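Local structure of rhogap protein (Gallus gallus, 1F7C) at residues Phe38-Ile41 with Lys42-His46. The protein stimulates GTP hydrolysis by the Rho-family GTPases RHOA and CDC42, the work of the RhoGAP domain held in this chain. Sequence-based numbering, arbitrary orientation.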
ATOM      1  N   PHE A  38      -9.282  -0.325   9.109  1.00 42.34           N
ATOM      2  CA  PHE A  38      -9.943  -0.302   7.808  1.00 43.61           C
ATOM      3  C   PHE A  38     -10.686   1.013   7.615  1.00 43.60           C
ATOM      4  O   PHE A  38     -10.852   1.479   6.493  1.00 44.73           O
ATOM      5  CB  PHE A  38     -10.938  -1.450   7.668  1.00 43.13           C
ATOM      6  CG  PHE A  38     -10.298  -2.777   7.395  1.00 48.27           C
ATOM      7  CD1 PHE A  38      -9.673  -3.492   8.416  1.00 49.10           C
ATOM      8  CD2 PHE A  38     -10.317  -3.317   6.113  1.00 48.39           C
ATOM      9  CE1 PHE A  38      -9.078  -4.730   8.160  1.00 49.70           C
ATOM     10  CE2 PHE A  38      -9.722  -4.555   5.848  1.00 50.93           C
ATOM     11  CZ  PHE A  38      -9.102  -5.261   6.875  1.00 49.48           C
ATOM     12  N   SER A  39     -11.143   1.594   8.717  1.00 41.93           N
ATOM     13  CA  SER A  39     -11.854   2.861   8.690  1.00 41.51           C
ATOM     14  C   SER A  39     -10.883   3.955   8.238  1.00 41.34           C
ATOM     15  O   SER A  39     -11.183   4.759   7.356  1.00 39.65           O
ATOM     16  CB  SER A  39     -12.388   3.173  10.089  1.00 44.17           C
ATOM     17  OG  SER A  39     -12.889   4.496  10.174  1.00 48.16           O
ATOM     18  N   ILE A  40      -9.710   3.967   8.855  1.00 41.19           N
ATOM     19  CA  ILE A  40      -8.678   4.936   8.530  1.00 40.15           C
ATOM     20  C   ILE A  40      -8.271   4.835   7.062  1.00 40.81           C
ATOM     21  O   ILE A  40      -8.189   5.843   6.364  1.00 42.45           O
ATOM     22  CB  ILE A  40      -7.437   4.720   9.430  1.00 39.52           C
ATOM     23  CG1 ILE A  40      -7.804   5.042  10.883  1.00 39.97           C
ATOM     24  CG2 ILE A  40      -6.274   5.579   8.952  1.00 39.79           C
ATOM     25  CD1 ILE A  40      -6.629   5.001  11.839  1.00 34.71           C
ATOM     26  N   ILE A  41      -8.021   3.619   6.596  1.00 38.77           N
ATOM     27  CA  ILE A  41      -7.633   3.408   5.214  1.00 39.46           C
ATOM     28  C   ILE A  41      -8.706   3.870   4.230  1.00 40.41           C
ATOM     29  O   ILE A  41      -8.400   4.551   3.253  1.00 40.56           O
ATOM     30  CB  ILE A  41      -7.324   1.931   4.950  1.00 38.13           C
ATOM     31  CG1 ILE A  41      -6.064   1.533   5.710  1.00 36.78           C
ATOM     32  CG2 ILE A  41      -7.142   1.690   3.455  1.00 37.69           C
ATOM     33  CD1 ILE A  41      -4.831   2.257   5.240  1.00 34.03           C
ATOM     34  N   LYS A  42      -9.955   3.494   4.488  1.00 39.48           N
ATOM     35  CA  LYS A  42     -11.056   3.881   3.616  1.00 41.26           C
ATOM     36  C   LYS A  42     -11.279   5.395   3.574  1.00 40.55           C
ATOM     37  O   LYS A  42     -11.512   5.958   2.513  1.00 40.21           O
ATOM     38  CB  LYS A  42     -12.346   3.177   4.043  1.00 40.82           C
ATOM     39  CG  LYS A  42     -12.345   1.697   3.734  1.00 46.90           C
ATOM     40  CD  LYS A  42     -13.665   1.024   4.092  1.00 52.08           C
ATOM     41  CE  LYS A  42     -13.914   1.020   5.588  1.00 54.07           C
ATOM     42  NZ  LYS A  42     -15.120   0.206   5.933  1.00 60.39           N
ATOM     43  N   LYS A  43     -11.207   6.049   4.727  1.00 40.91           N
ATOM     44  CA  LYS A  43     -11.396   7.487   4.778  1.00 40.89           C
ATOM     45  C   LYS A  43     -10.289   8.191   4.004  1.00 40.41           C
ATOM     46  O   LYS A  43     -10.531   9.202   3.340  1.00 41.46           O
ATOM     47  CB  LYS A  43     -11.395   7.976   6.224  1.00 43.45           C
ATOM     48  CG  LYS A  43     -12.561   7.502   7.070  1.00 45.20           C
ATOM     49  CD  LYS A  43     -12.410   8.026   8.503  1.00 49.23           C
ATOM     50  CE  LYS A  43     -13.507   7.506   9.431  1.00 51.08           C
ATOM     51  NZ  LYS A  43     -14.876   7.923   9.008  1.00 52.74           N
ATOM     52  N   CYS A  44      -9.073   7.657   4.082  1.00 38.59           N
ATOM     53  CA  CYS A  44      -7.941   8.250   3.386  1.00 36.07           C
ATOM     54  C   CYS A  44      -7.987   7.980   1.891  1.00 36.29           C
ATOM     55  O   CYS A  44      -7.668   8.854   1.082  1.00 36.93           O
ATOM     56  CB  CYS A  44      -6.627   7.731   3.961  1.00 36.04           C
ATOM     57  SG  CYS A  44      -6.211   8.385   5.584  1.00 38.96           S
ATOM     58  N   ILE A  45      -8.385   6.770   1.520  1.00 34.35           N
ATOM     59  CA  ILE A  45      -8.464   6.416   0.110  1.00 33.19           C
ATOM     60  C   ILE A  45      -9.505   7.286  -0.571  1.00 33.70           C
ATOM     61  O   ILE A  45      -9.265   7.849  -1.636  1.00 31.50           O
ATOM     62  CB  ILE A  45      -8.863   4.935  -0.090  1.00 32.12           C
ATOM     63  CG1 ILE A  45      -7.720   4.024   0.343  1.00 31.05           C
ATOM     64  CG2 ILE A  45      -9.227   4.676  -1.533  1.00 30.51           C
ATOM     65  CD1 ILE A  45      -6.384   4.522  -0.078  1.00 33.00           C
ATOM     66  N   HIS A  46     -10.661   7.397   0.069  1.00 34.93           N
ATOM     67  CA  HIS A  46     -11.757   8.179  -0.468  1.00 36.62           C
ATOM     68  C   HIS A  46     -11.417   9.641  -0.694  1.00 35.97           C
ATOM     69  O   HIS A  46     -11.768  10.203  -1.732  1.00 35.47           O
ATOM     70  CB  HIS A  46     -12.978   8.077   0.442  1.00 38.25           C
ATOM     71  CG  HIS A  46     -14.161   8.832  -0.070  1.00 42.01           C
ATOM     72  ND1 HIS A  46     -14.416  10.141   0.281  1.00 42.75           N
ATOM     73  CD2 HIS A  46     -15.112   8.488  -0.970  1.00 41.75           C
ATOM     74  CE1 HIS A  46     -15.473  10.571  -0.385  1.00 43.41           C
ATOM     75  NE2 HIS A  46     -15.913   9.590  -1.150  1.00 43.83           N
TER
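Phe38 O accepts the backbone N-H of Lys42 at 3.0 Å (O to N). The Lys42 chain bends at its third torsion (chi3 -66°). This brings CE back over the same carbonyl, 3.2 Å from Phe38 O. The Phe38 side chain packs on Gln150 and Met151 of helix 146-164. Ser39 O takes the N-H of Lys43 at 2.9 Å (O to N). The serine hydroxyl is turned opposite its own backbone N (chi1 170°), and its OG lies 3.2 Å from Lys43 CE. Lys43 NZ makes a weak hydrogen bond to Thr86 O. An alanine at Lys43 would remove the chain beside Ser39 OG and would probably leave Thr86 O without its weak lysine donor. The i to i+4 backbone bonds belong to helix 35-51 of the all-helical RhoGAP domain. Ile40 O accepts a hydrogen bond from the N-H of Cys44, while the Ile40 side chain packs on Leu75 and Met76 of helix 65-76. Ile41 O accepts a hydrogen bond from Ile45 N at 2.8 Å (O to N). The two isoleucines run side by side, Ile41 CG2 3.9 Å from Ile45 CG1, and both touch Leu101 of helix 94-106.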